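Probable chitinase A (Chromobacterium violaceum, PDB 4TX8) probably hydrolyses chitin as a family 18 endochitinase, joining a small carbohydrate-binding module to a TIM-barrel catalytic domain. Local coordinates at residues 49-54 and 70-75; 39-44 and 62-67; 300-305 and 320-325; 263-268 and 326-331. All coordinates share one frame; numbering follows the deposited sequence.

Contact 1. Residues 49-54 and 70-75; sequences TALVAH and LWTPGG
L70 lays a methyl on one face of the H54 imidazole: CD2 sits 3.6 Å from the centroid of the H54 ring, almost on the ring normal, a CH-pi contact. Two polar partners lie at the ring edge, near its plane. H54 ND1 donates to the backbone O of V52 at 2.7 Å, while NE2 shares a water with W71 NE1, whose N-H the water accepts in the plane of the indole. The two rings themselves meet obliquely, planes at 74°. CG of H54 stands between its backbone N and carbonyl carbon (chi1 75°), which starts the ring toward L70 and W71. The benzo end of W71 reaches back over the neighbouring strand, where CZ3 packs 3.7 Å from A50 CB.

In the three-stranded sheet of the carbohydrate-binding module, the middle strand 46-50 pairs antiparallel with the outermost strand 71-73. T49 and T72 form a hydrogen-bonded pair, T49 N to T72 O being 2.7 Å, and L51 N prolongs the pairing to L70 O. Beta-branched threonines suit this extended backbone, and T49 OG1 also donates to G74 O at 2.9 Å, from above the carbonyl plane. G74 and G75 adopt backbone angles that call for glycine; G75 touches the bound NAG.

The ND1 bond and the water at NE2 probably fix the imidazole's rotation and satisfy both nitrogens, while L70 methyls cover one face.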
loop_
_atom_site.group_PDB
_atom_site.type_symbol
_atom_site.label_atom_id
_atom_site.label_comp_id
_atom_site.label_asym_id
_atom_site.label_seq_id
_atom_site.Cartn_x
_atom_site.Cartn_y
_atom_site.Cartn_z
ATOM N N THR A 49 6.908 4.972 25.058
ATOM C CA THR A 49 7.836 5.562 26.013
ATOM C C THR A 49 7.693 7.079 26.004
ATOM O O THR A 49 7.661 7.696 24.938
ATOM C CB THR A 49 9.290 5.167 25.693
ATOM O OG1 THR A 49 9.414 3.742 25.738
ATOM C CG2 THR A 49 10.252 5.783 26.694
ATOM N N ALA A 50 7.603 7.673 27.191
ATOM C CA ALA A 50 7.435 9.118 27.316
ATOM C C ALA A 50 8.671 9.880 26.847
ATOM O O ALA A 50 9.798 9.550 27.218
ATOM C CB ALA A 50 7.108 9.490 28.757
ATOM N N LEU A 51 8.444 10.905 26.032
ATOM C CA LEU A 51 9.515 11.757 25.526
ATOM C C LEU A 51 9.692 12.998 26.389
ATOM O O LEU A 51 10.762 13.603 26.418
ATOM C CB LEU A 51 9.224 12.175 24.084
ATOM C CG LEU A 51 9.263 11.067 23.034
ATOM C CD1 LEU A 51 8.706 11.571 21.717
ATOM C CD2 LEU A 51 10.690 10.583 22.866
ATOM N N VAL A 52 8.622 13.374 27.081
ATOM C CA VAL A 52 8.583 14.611 27.848
ATOM C C VAL A 52 7.924 14.379 29.200
ATOM O O VAL A 52 6.894 13.710 29.282
ATOM C CB VAL A 52 7.806 15.719 27.092
ATOM C CG1 VAL A 52 7.739 16.988 27.920
ATOM C CG2 VAL A 52 8.435 15.995 25.730
ATOM N N ALA A 53 8.521 14.915 30.260
ATOM C CA ALA A 53 7.885 14.897 31.572
ATOM C C ALA A 53 6.651 15.786 31.534
ATOM O O ALA A 53 6.750 16.990 31.307
ATOM C CB ALA A 53 8.845 15.359 32.653
ATOM N N HIS A 54 5.486 15.188 31.753
ATOM C CA HIS A 54 4.231 15.916 31.633
ATOM C C HIS A 54 3.094 15.191 32.326
ATOM O O HIS A 54 3.211 14.019 32.687
ATOM C CB HIS A 54 3.863 16.103 30.163
ATOM C CG HIS A 54 3.351 14.853 29.523
ATOM N ND1 HIS A 54 4.161 13.766 29.268
ATOM C CD2 HIS A 54 2.110 14.499 29.113
ATOM C CE1 HIS A 54 3.445 12.804 28.718
ATOM N NE2 HIS A 54 2.196 13.223 28.611
ATOM N N LEU A 70 4.844 13.600 22.540
ATOM C CA LEU A 70 4.853 13.156 23.936
ATOM C C LEU A 70 5.255 11.697 24.094
ATOM O O LEU A 70 5.852 11.316 25.102
ATOM C CB LEU A 70 3.479 13.362 24.579
ATOM C CG LEU A 70 3.072 14.787 24.941
ATOM C CD1 LEU A 70 1.647 14.792 25.469
ATOM C CD2 LEU A 70 4.032 15.370 25.969
ATOM N N TRP A 71 4.914 10.882 23.101
ATOM C CA TRP A 71 5.104 9.440 23.196
ATOM C C TRP A 71 5.744 8.854 21.947
ATOM O O TRP A 71 5.351 9.179 20.825
ATOM C CB TRP A 71 3.764 8.741 23.449
ATOM C CG TRP A 71 3.094 9.158 24.716
ATOM C CD1 TRP A 71 2.117 10.102 24.856
ATOM C CD2 TRP A 71 3.352 8.650 26.029
ATOM N NE1 TRP A 71 1.750 10.208 26.177
ATOM C CE2 TRP A 71 2.494 9.329 26.917
ATOM C CE3 TRP A 71 4.226 7.685 26.539
ATOM C CZ2 TRP A 71 2.486 9.074 28.285
ATOM C CZ3 TRP A 71 4.216 7.435 27.895
ATOM C CH2 TRP A 71 3.353 8.127 28.754
ATOM N N THR A 72 6.725 7.982 22.146
ATOM C CA THR A 72 7.267 7.200 21.046
ATOM C C THR A 72 6.962 5.721 21.279
ATOM O O THR A 72 7.090 5.226 22.399
ATOM C CB THR A 72 8.788 7.414 20.876
ATOM O OG1 THR A 72 9.291 6.520 19.876
ATOM C CG2 THR A 72 9.523 7.169 22.177
ATOM N N PRO A 73 6.530 5.016 20.221
ATOM C CA PRO A 73 6.226 3.584 20.318
ATOM C C PRO A 73 7.444 2.779 20.755
ATOM O O PRO A 73 8.542 3.037 20.268
ATOM C CB PRO A 73 5.810 3.211 18.888
ATOM C CG PRO A 73 5.380 4.498 18.266
ATOM C CD PRO A 73 6.266 5.546 18.872
ATOM N N GLY A 74 7.251 1.826 21.660
ATOM C CA GLY A 74 8.343 0.988 22.120
ATOM C C GLY A 74 8.506 0.997 23.627
ATOM O O GLY A 74 7.848 1.767 24.326
ATOM N N GLY A 75 9.386 0.133 24.127
ATOM C CA GLY A 75 9.638 0.022 25.553
ATOM C C GLY A 75 8.940 -1.166 26.190
ATOM O O GLY A 75 8.075 -1.791 25.575
HETATM O O HOH W 1 -0.045 11.795 27.787
#

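Contact 2. Residues 39-44 and 62-67; sequences DVVSYN and WNPAAS
Y43 and P64 supply most of the buried surface, with N63 beside them. The tyrosine ring receives the proline on one face: P64 CD lies 4.0 Å from the centroid of the Y43 ring, 15° off its normal, a CH-pi contact displaced toward CG. N44 OD1 lies over the opposite face, toward its rim, the amide being held through ND2 by D405 O. CG of Y43 is anti to the backbone N (chi1 -174°), which starts the ring off toward the loop, where its edge meets a methyl, Y43 CE2 to A65 CB at 3.6 Å. A compact, restricted proline ring, with CH groups to turn to the pi face, suits the place, and the small alanine allows close approach at the rim.

The arrangement joins strand 40-43, an outer strand of the antiparallel sheet in the family 5/12 carbohydrate-binding module, to the loop that precedes strand 71-73. V41 CG2 touches P64 CG at 4.2 Å, and W71 and W29 also pack on the proline.

N63 brings its amide to the phenol end of Y43, the two planes only 14° apart, with Y43 OH 3.2 Å from N63 CG. A water bound to Y43 OH at 2.9 Å donates a weak bond to N63 OD1, while ND2 is held by N61. The backbone O of N63 accepts from A66 N and, from the opposite face, S67 OG at 2.8 Å.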
loop_
_atom_site.group_PDB
_atom_site.type_symbol
_atom_site.label_atom_id
_atom_site.label_comp_id
_atom_site.label_asym_id
_atom_site.label_seq_id
_atom_site.Cartn_x
_atom_site.Cartn_y
_atom_site.Cartn_z
ATOM N N ASP A 39 9.225 6.923 31.034
ATOM C CA ASP A 39 8.091 6.136 31.522
ATOM C C ASP A 39 7.447 5.345 30.389
ATOM O O ASP A 39 7.230 5.869 29.299
ATOM C CB ASP A 39 7.042 7.037 32.180
ATOM C CG ASP A 39 7.388 7.393 33.613
ATOM O OD1 ASP A 39 8.468 6.990 34.092
ATOM O OD2 ASP A 39 6.575 8.086 34.258
ATOM N N VAL A 40 7.139 4.081 30.653
ATOM C CA VAL A 40 6.515 3.227 29.653
ATOM C C VAL A 40 5.086 2.877 30.056
ATOM O O VAL A 40 4.847 2.383 31.155
ATOM C CB VAL A 40 7.318 1.930 29.441
ATOM C CG1 VAL A 40 6.712 1.108 28.313
ATOM C CG2 VAL A 40 8.772 2.252 29.141
ATOM N N VAL A 41 4.137 3.140 29.163
ATOM C CA VAL A 41 2.742 2.813 29.427
ATOM C C VAL A 41 2.178 1.890 28.354
ATOM O O VAL A 41 2.762 1.739 27.284
ATOM C CB VAL A 41 1.863 4.077 29.501
ATOM C CG1 VAL A 41 2.380 5.018 30.572
ATOM C CG2 VAL A 41 1.817 4.772 28.147
ATOM N N SER A 42 1.038 1.276 28.651
ATOM C CA SER A 42 0.337 0.453 27.678
ATOM C C SER A 42 -0.850 1.214 27.102
ATOM O O SER A 42 -1.614 1.840 27.835
ATOM C CB SER A 42 -0.132 -0.859 28.311
ATOM O OG SER A 42 -0.888 -1.623 27.386
ATOM N N TYR A 43 -0.994 1.161 25.782
ATOM C CA TYR A 43 -2.101 1.820 25.100
ATOM C C TYR A 43 -2.410 1.081 23.803
ATOM O O TYR A 43 -1.507 0.809 23.012
ATOM C CB TYR A 43 -1.770 3.288 24.822
ATOM C CG TYR A 43 -2.928 4.074 24.256
ATOM C CD1 TYR A 43 -3.943 4.541 25.080
ATOM C CD2 TYR A 43 -3.005 4.351 22.898
ATOM C CE1 TYR A 43 -5.004 5.260 24.568
ATOM C CE2 TYR A 43 -4.063 5.069 22.375
ATOM C CZ TYR A 43 -5.059 5.521 23.215
ATOM O OH TYR A 43 -6.111 6.238 22.696
ATOM N N ASN A 44 -3.687 0.762 23.598
ATOM C CA ASN A 44 -4.115 -0.116 22.508
ATOM C C ASN A 44 -3.333 -1.425 22.520
ATOM O O ASN A 44 -2.999 -1.969 21.468
ATOM C CB ASN A 44 -3.966 0.574 21.147
ATOM C CG ASN A 44 -4.983 1.680 20.937
ATOM O OD1 ASN A 44 -5.955 1.790 21.682
ATOM N ND2 ASN A 44 -4.768 2.500 19.911
ATOM N N TRP A 62 -4.407 13.768 25.204
ATOM C CA TRP A 62 -3.015 13.633 24.784
ATOM C C TRP A 62 -2.560 12.174 24.829
ATOM O O TRP A 62 -1.532 11.854 25.432
ATOM C CB TRP A 62 -2.106 14.486 25.669
ATOM C CG TRP A 62 -2.335 15.957 25.537
ATOM C CD1 TRP A 62 -3.055 16.590 24.567
ATOM C CD2 TRP A 62 -1.840 16.982 26.406
ATOM N NE1 TRP A 62 -3.041 17.949 24.779
ATOM C CE2 TRP A 62 -2.300 18.216 25.901
ATOM C CE3 TRP A 62 -1.053 16.980 27.563
ATOM C CZ2 TRP A 62 -1.999 19.434 26.513
ATOM C CZ3 TRP A 62 -0.753 18.193 28.170
ATOM C CH2 TRP A 62 -1.227 19.401 27.643
ATOM N N ASN A 63 -3.324 11.288 24.196
ATOM C CA ASN A 63 -3.014 9.864 24.254
ATOM C C ASN A 63 -1.835 9.523 23.340
ATOM O O ASN A 63 -1.558 10.252 22.385
ATOM C CB ASN A 63 -4.253 9.022 23.903
ATOM C CG ASN A 63 -4.621 9.092 22.434
ATOM O OD1 ASN A 63 -3.937 8.527 21.579
ATOM N ND2 ASN A 63 -5.724 9.769 22.135
ATOM N N PRO A 64 -1.122 8.423 23.642
ATOM C CA PRO A 64 0.080 8.048 22.888
ATOM C C PRO A 64 -0.116 7.908 21.372
ATOM O O PRO A 64 0.807 8.220 20.623
ATOM C CB PRO A 64 0.458 6.700 23.505
ATOM C CG PRO A 64 -0.021 6.795 24.912
ATOM C CD PRO A 64 -1.311 7.567 24.830
ATOM N N ALA A 65 -1.285 7.456 20.927
ATOM C CA ALA A 65 -1.525 7.287 19.495
ATOM C C ALA A 65 -1.728 8.630 18.806
ATOM O O ALA A 65 -1.538 8.758 17.597
ATOM C CB ALA A 65 -2.729 6.381 19.253
ATOM N N ALA A 66 -2.111 9.633 19.583
ATOM C CA ALA A 66 -2.412 10.942 19.025
ATOM C C ALA A 66 -1.302 11.960 19.281
ATOM O O ALA A 66 -1.361 13.077 18.779
ATOM C CB ALA A 66 -3.729 11.454 19.596
ATOM N N SER A 67 -0.285 11.585 20.049
ATOM C CA SER A 67 0.685 12.578 20.507
ATOM C C SER A 67 2.141 12.129 20.391
ATOM O O SER A 67 2.757 11.743 21.384
ATOM C CB SER A 67 0.374 12.952 21.957
ATOM O OG SER A 67 -1.029 13.035 22.153
HETATM O O HOH W 2 -6.505 7.206 20.023
#

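Contact 3. Residues 300-305 and 320-325; sequences YTPYST and SKMLIE
Y303 meets K321 and M322 where a type I beta turn, T301 to S304, comes up against helix 313-325. The backbones stay apart, T301 CA lying 7.3 Å from M322 CA, so the contact is made by side chains. The turn is braced from within: T301 OG1 accepts the N-H of Y303 at 3.1 Å, an ST turn, which suits a threonine one residue before a proline that favours the bend.

Across the gap the Y303 ring is sandwiched. Over one face runs the end of K321, with CE 3.6 Å from the Y303 ring centroid and nearly above it, a CH-pi contact. K321 NZ is likewise 3.6 Å from that centroid but 25° off the normal, displaced toward CD1, which makes a cation-pi pair. The lysine chain bends at its third torsion (chi3 62°), setting CE over the ring. On the opposite face lies P302 CG, from the tyrosine's own turn. M322 meets the ring obliquely, its CG 3.6 Å from Y303 CE2, and its sulfur turns away to rest 3.7 Å from T301 CG2 and beside P302 CD. The long, flexible methionine can thus follow the surface of the turn.

Here the long loop following barrel strand 288-292 folds back on the helix that it leads into. Because K321 NZ also donates to the backbone O of K383, the ammonium has a hydrogen bond as well as the pi face, and this pairing probably offsets part of the cost of burying a positive charge.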
loop_
_atom_site.group_PDB
_atom_site.type_symbol
_atom_site.label_atom_id
_atom_site.label_comp_id
_atom_site.label_asym_id
_atom_site.label_seq_id
_atom_site.Cartn_x
_atom_site.Cartn_y
_atom_site.Cartn_z
ATOM N N TYR A 300 -19.357 0.105 -7.944
ATOM C CA TYR A 300 -20.361 -0.596 -8.739
ATOM C C TYR A 300 -19.745 -1.831 -9.393
ATOM O O TYR A 300 -18.839 -1.724 -10.222
ATOM C CB TYR A 300 -20.962 0.331 -9.799
ATOM C CG TYR A 300 -22.183 -0.236 -10.506
ATOM C CD1 TYR A 300 -22.054 -1.186 -11.517
ATOM C CD2 TYR A 300 -23.462 0.183 -10.169
ATOM C CE1 TYR A 300 -23.162 -1.704 -12.166
ATOM C CE2 TYR A 300 -24.581 -0.331 -10.815
ATOM C CZ TYR A 300 -24.422 -1.274 -11.812
ATOM O OH TYR A 300 -25.523 -1.789 -12.462
ATOM N N THR A 301 -20.244 -3.001 -9.010
ATOM C CA THR A 301 -19.741 -4.267 -9.534
ATOM C C THR A 301 -20.866 -5.040 -10.214
ATOM O O THR A 301 -22.040 -4.718 -10.030
ATOM C CB THR A 301 -19.129 -5.137 -8.416
ATOM O OG1 THR A 301 -20.178 -5.774 -7.675
ATOM C CG2 THR A 301 -18.273 -4.293 -7.483
ATOM N N PRO A 302 -20.517 -6.063 -11.012
ATOM C CA PRO A 302 -21.584 -6.881 -11.598
ATOM C C PRO A 302 -22.177 -7.908 -10.633
ATOM O O PRO A 302 -22.972 -8.739 -11.062
ATOM C CB PRO A 302 -20.882 -7.587 -12.763
ATOM C CG PRO A 302 -19.450 -7.623 -12.379
ATOM C CD PRO A 302 -19.200 -6.362 -11.604
ATOM N N TYR A 303 -21.821 -7.848 -9.354
ATOM C CA TYR A 303 -22.220 -8.904 -8.428
ATOM C C TYR A 303 -23.350 -8.489 -7.492
ATOM O O TYR A 303 -23.749 -9.253 -6.614
ATOM C CB TYR A 303 -21.006 -9.370 -7.628
ATOM C CG TYR A 303 -19.786 -9.546 -8.501
ATOM C CD1 TYR A 303 -19.779 -10.474 -9.537
ATOM C CD2 TYR A 303 -18.651 -8.773 -8.306
ATOM C CE1 TYR A 303 -18.672 -10.631 -10.347
ATOM C CE2 TYR A 303 -17.538 -8.924 -9.109
ATOM C CZ TYR A 303 -17.553 -9.853 -10.127
ATOM O OH TYR A 303 -16.443 -10.001 -10.925
ATOM N N SER A 304 -23.875 -7.286 -7.696
ATOM C CA SER A 304 -25.017 -6.803 -6.928
ATOM C C SER A 304 -25.802 -5.771 -7.733
ATOM O O SER A 304 -25.233 -5.056 -8.558
ATOM C CB SER A 304 -24.555 -6.204 -5.598
ATOM O OG SER A 304 -25.652 -5.674 -4.871
ATOM N N THR A 305 -27.108 -5.696 -7.493
ATOM C CA THR A 305 -27.963 -4.758 -8.218
ATOM C C THR A 305 -27.616 -3.314 -7.867
ATOM O O THR A 305 -27.830 -2.403 -8.669
ATOM C CB THR A 305 -29.460 -5.004 -7.928
ATOM O OG1 THR A 305 -29.710 -4.876 -6.523
ATOM C CG2 THR A 305 -29.876 -6.394 -8.391
ATOM N N SER A 320 -12.005 -7.279 -5.758
ATOM C CA SER A 320 -11.025 -8.319 -6.034
ATOM C C SER A 320 -11.538 -9.311 -7.078
ATOM O O SER A 320 -10.777 -9.761 -7.932
ATOM C CB SER A 320 -10.646 -9.042 -4.741
ATOM O OG SER A 320 -10.117 -8.125 -3.795
ATOM N N LYS A 321 -12.825 -9.643 -7.015
ATOM C CA LYS A 321 -13.428 -10.529 -8.009
ATOM C C LYS A 321 -13.320 -9.947 -9.411
ATOM O O LYS A 321 -12.976 -10.655 -10.352
ATOM C CB LYS A 321 -14.897 -10.805 -7.686
ATOM C CG LYS A 321 -15.115 -11.896 -6.659
ATOM C CD LYS A 321 -16.596 -12.115 -6.405
ATOM C CE LYS A 321 -17.310 -12.567 -7.666
ATOM N NZ LYS A 321 -18.756 -12.809 -7.418
ATOM N N MET A 322 -13.611 -8.657 -9.546
ATOM C CA MET A 322 -13.554 -8.006 -10.851
ATOM C C MET A 322 -12.166 -8.125 -11.476
ATOM O O MET A 322 -12.037 -8.355 -12.679
ATOM C CB MET A 322 -13.960 -6.536 -10.735
ATOM C CG MET A 322 -15.433 -6.337 -10.408
ATOM S SD MET A 322 -15.917 -4.607 -10.339
ATOM C CE MET A 322 -15.623 -4.102 -12.036
ATOM N N LEU A 323 -11.130 -7.992 -10.654
ATOM C CA LEU A 323 -9.758 -8.074 -11.147
ATOM C C LEU A 323 -9.366 -9.501 -11.517
ATOM O O LEU A 323 -8.536 -9.713 -12.399
ATOM C CB LEU A 323 -8.786 -7.515 -10.109
ATOM C CG LEU A 323 -8.742 -5.987 -10.034
ATOM C CD1 LEU A 323 -7.974 -5.525 -8.810
ATOM C CD2 LEU A 323 -8.119 -5.419 -11.300
ATOM N N ILE A 324 -9.973 -10.478 -10.853
ATOM C CA ILE A 324 -9.641 -11.877 -11.106
ATOM C C ILE A 324 -10.492 -12.491 -12.220
ATOM O O ILE A 324 -9.964 -13.179 -13.095
ATOM C CB ILE A 324 -9.778 -12.722 -9.822
ATOM C CG1 ILE A 324 -8.827 -12.190 -8.745
ATOM C CG2 ILE A 324 -9.490 -14.191 -10.109
ATOM C CD1 ILE A 324 -8.982 -12.859 -7.396
ATOM N N GLU A 325 -11.800 -12.244 -12.199
ATOM C CA GLU A 325 -12.687 -12.817 -13.217
ATOM C C GLU A 325 -12.633 -12.031 -14.519
ATOM O O GLU A 325 -12.828 -12.584 -15.600
ATOM C CB GLU A 325 -14.144 -12.858 -12.738
ATOM C CG GLU A 325 -14.354 -13.134 -11.266
ATOM C CD GLU A 325 -14.283 -14.597 -10.912
ATOM O OE1 GLU A 325 -13.788 -15.397 -11.734
ATOM O OE2 GLU A 325 -14.727 -14.943 -9.796
#

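Contact 4. Residues 263-268 and 326-331; sequences GGFVAY and GFPIAN
F265 packs closely along the strand side of the contact. Its ring lies alongside P328, both side chains pointing the same way, with F265 CE1 3.6 Å from P328 CG. At the ring edge, in its plane, P328 O approaches to 3.2 Å from F265 CD1, and F265 CA lends that oxygen a further CA-H...O contact. CG anti to the backbone N (chi1 174°) sends the phenylalanine out beside the proline, while its CB rests 3.7 Å from F327 CD2. G264 brings its bare backbone to the edge of the F327 ring; its carbonyl accepts A330 N at 2.9 Å, nearly straight at the hydrogen (168°). Y268 meets I329 obliquely and as closely, CD1 to I329 CG2 at 3.5 Å. M322 of helix 313-325 packs against both phenylalanines, and L276 covers F327 and I329.

The solvent side holds exposed A330, the centre of an inverse gamma turn, whose methyl lies against the backbone of 264-267, CB 3.8 Å from F265 O. N331 is poorly ordered, leaving its approach to the Y268 ring uncertain.

The contact ties the loop after barrel strand 251-254 to short strand 326-328 and its following turn. Aromatic, proline and branched aliphatic groups supply its dry part by dispersion; one direct backbone bond satisfies the carbonyl of buried G264, and a water bridges Y268 N and A330 O at the more open end, without any charged pair.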
loop_
_atom_site.group_PDB
_atom_site.type_symbol
_atom_site.label_atom_id
_atom_site.label_comp_id
_atom_site.label_asym_id
_atom_site.label_seq_id
_atom_site.Cartn_x
_atom_site.Cartn_y
_atom_site.Cartn_z
ATOM N N GLY A 263 -13.715 1.202 -12.054
ATOM C CA GLY A 263 -14.573 2.263 -12.555
ATOM C C GLY A 263 -14.848 2.134 -14.045
ATOM O O GLY A 263 -15.893 2.564 -14.531
ATOM N N GLY A 264 -13.908 1.527 -14.766
ATOM C CA GLY A 264 -14.039 1.316 -16.198
ATOM C C GLY A 264 -15.250 0.494 -16.596
ATOM O O GLY A 264 -15.731 0.589 -17.727
ATOM N N PHE A 265 -15.740 -0.323 -15.669
ATOM C CA PHE A 265 -16.936 -1.131 -15.899
ATOM C C PHE A 265 -18.139 -0.242 -16.174
ATOM O O PHE A 265 -19.023 -0.585 -16.952
ATOM C CB PHE A 265 -17.204 -2.033 -14.689
ATOM C CG PHE A 265 -18.497 -2.805 -14.767
ATOM C CD1 PHE A 265 -18.804 -3.566 -15.884
ATOM C CD2 PHE A 265 -19.391 -2.794 -13.706
ATOM C CE1 PHE A 265 -19.992 -4.283 -15.952
ATOM C CE2 PHE A 265 -20.576 -3.510 -13.765
ATOM C CZ PHE A 265 -20.876 -4.257 -14.892
ATOM N N VAL A 266 -18.134 0.926 -15.548
ATOM C CA VAL A 266 -19.297 1.794 -15.500
ATOM C C VAL A 266 -19.100 3.070 -16.329
ATOM O O VAL A 266 -20.064 3.650 -16.834
ATOM C CB VAL A 266 -19.623 2.130 -14.019
ATOM C CG1 VAL A 266 -19.563 3.625 -13.740
ATOM C CG2 VAL A 266 -20.951 1.524 -13.619
ATOM N N ALA A 267 -17.846 3.486 -16.485
ATOM C CA ALA A 267 -17.506 4.667 -17.279
ATOM C C ALA A 267 -16.081 4.563 -17.819
ATOM O O ALA A 267 -15.172 4.131 -17.111
ATOM C CB ALA A 267 -17.668 5.938 -16.447
ATOM N N TYR A 268 -15.887 4.949 -19.076
ATOM C CA TYR A 268 -14.555 4.930 -19.678
ATOM C C TYR A 268 -14.236 6.280 -20.314
ATOM O O TYR A 268 -14.694 6.585 -21.414
ATOM C CB TYR A 268 -14.438 3.809 -20.716
ATOM C CG TYR A 268 -13.009 3.470 -21.082
ATOM C CD1 TYR A 268 -12.168 2.857 -20.163
ATOM C CD2 TYR A 268 -12.499 3.768 -22.341
ATOM C CE1 TYR A 268 -10.857 2.546 -20.484
ATOM C CE2 TYR A 268 -11.186 3.460 -22.674
ATOM C CZ TYR A 268 -10.370 2.849 -21.740
ATOM O OH TYR A 268 -9.067 2.538 -22.055
ATOM N N GLY A 326 -12.386 -10.732 -14.408
ATOM C CA GLY A 326 -12.480 -9.853 -15.556
ATOM C C GLY A 326 -13.858 -9.227 -15.622
ATOM O O GLY A 326 -14.774 -9.651 -14.915
ATOM N N PHE A 327 -14.007 -8.217 -16.470
ATOM C CA PHE A 327 -15.268 -7.497 -16.584
ATOM C C PHE A 327 -15.315 -6.679 -17.869
ATOM O O PHE A 327 -14.272 -6.297 -18.405
ATOM C CB PHE A 327 -15.481 -6.594 -15.364
ATOM C CG PHE A 327 -14.376 -5.599 -15.137
ATOM C CD1 PHE A 327 -13.274 -5.928 -14.360
ATOM C CD2 PHE A 327 -14.450 -4.328 -15.686
ATOM C CE1 PHE A 327 -12.257 -5.009 -14.144
ATOM C CE2 PHE A 327 -13.441 -3.404 -15.474
ATOM C CZ PHE A 327 -12.342 -3.746 -14.701
ATOM N N PRO A 328 -16.527 -6.418 -18.380
ATOM C CA PRO A 328 -16.647 -5.588 -19.582
ATOM C C PRO A 328 -16.327 -4.121 -19.301
ATOM O O PRO A 328 -16.562 -3.625 -18.202
ATOM C CB PRO A 328 -18.113 -5.767 -19.993
ATOM C CG PRO A 328 -18.813 -6.171 -18.750
ATOM C CD PRO A 328 -17.825 -6.971 -17.954
ATOM N N ILE A 329 -15.780 -3.441 -20.299
ATOM C CA ILE A 329 -15.441 -2.034 -20.174
ATOM C C ILE A 329 -16.470 -1.206 -20.925
ATOM O O ILE A 329 -16.832 -1.544 -22.046
ATOM C CB ILE A 329 -14.020 -1.753 -20.716
ATOM C CG1 ILE A 329 -12.984 -2.551 -19.917
ATOM C CG2 ILE A 329 -13.697 -0.269 -20.666
ATOM C CD1 ILE A 329 -11.586 -2.494 -20.491
ATOM N N ALA A 330 -16.952 -0.126 -20.313
ATOM C CA ALA A 330 -17.899 0.768 -20.983
ATOM C C ALA A 330 -17.214 1.535 -22.119
ATOM O O ALA A 330 -17.278 2.760 -22.192
ATOM C CB ALA A 330 -18.514 1.727 -19.983
ATOM N N ASN A 331 -16.563 0.785 -23.000
ATOM C CA ASN A 331 -15.688 1.312 -24.043
ATOM C C ASN A 331 -16.397 2.148 -25.100
ATOM O O ASN A 331 -15.849 3.134 -25.604
ATOM C CB ASN A 331 -14.971 0.145 -24.730
ATOM C CG ASN A 331 -13.556 0.482 -25.126
ATOM O OD1 ASN A 331 -12.670 -0.369 -25.075
ATOM N ND2 ASN A 331 -13.328 1.732 -25.517
HETATM O O HOH W 3 -18.070 5.504 -20.805
#

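Contacts 1 and 2 share the carbohydrate-binding module, their centres 8 Å apart. Their segments alternate along the chain and use neighbouring strands of one antiparallel sheet; A50 N probably bonds to D39 O, and the two pack against each other around W71, V41 and P64. Contacts 3 and 4 lie in the GH18 domain, with centres 11 Å apart. Helix 313-325 passes directly into strand 326-328, and the segments of contact 3 both fall between those of contact 4; M322 and Y300 touch F265. Centres of contacts 1 and 4 are about 50 Å apart, on opposite sides of the chain's centre, consistent with two modules, the binding module docking on the catalytic domain near R403, R404 and D405.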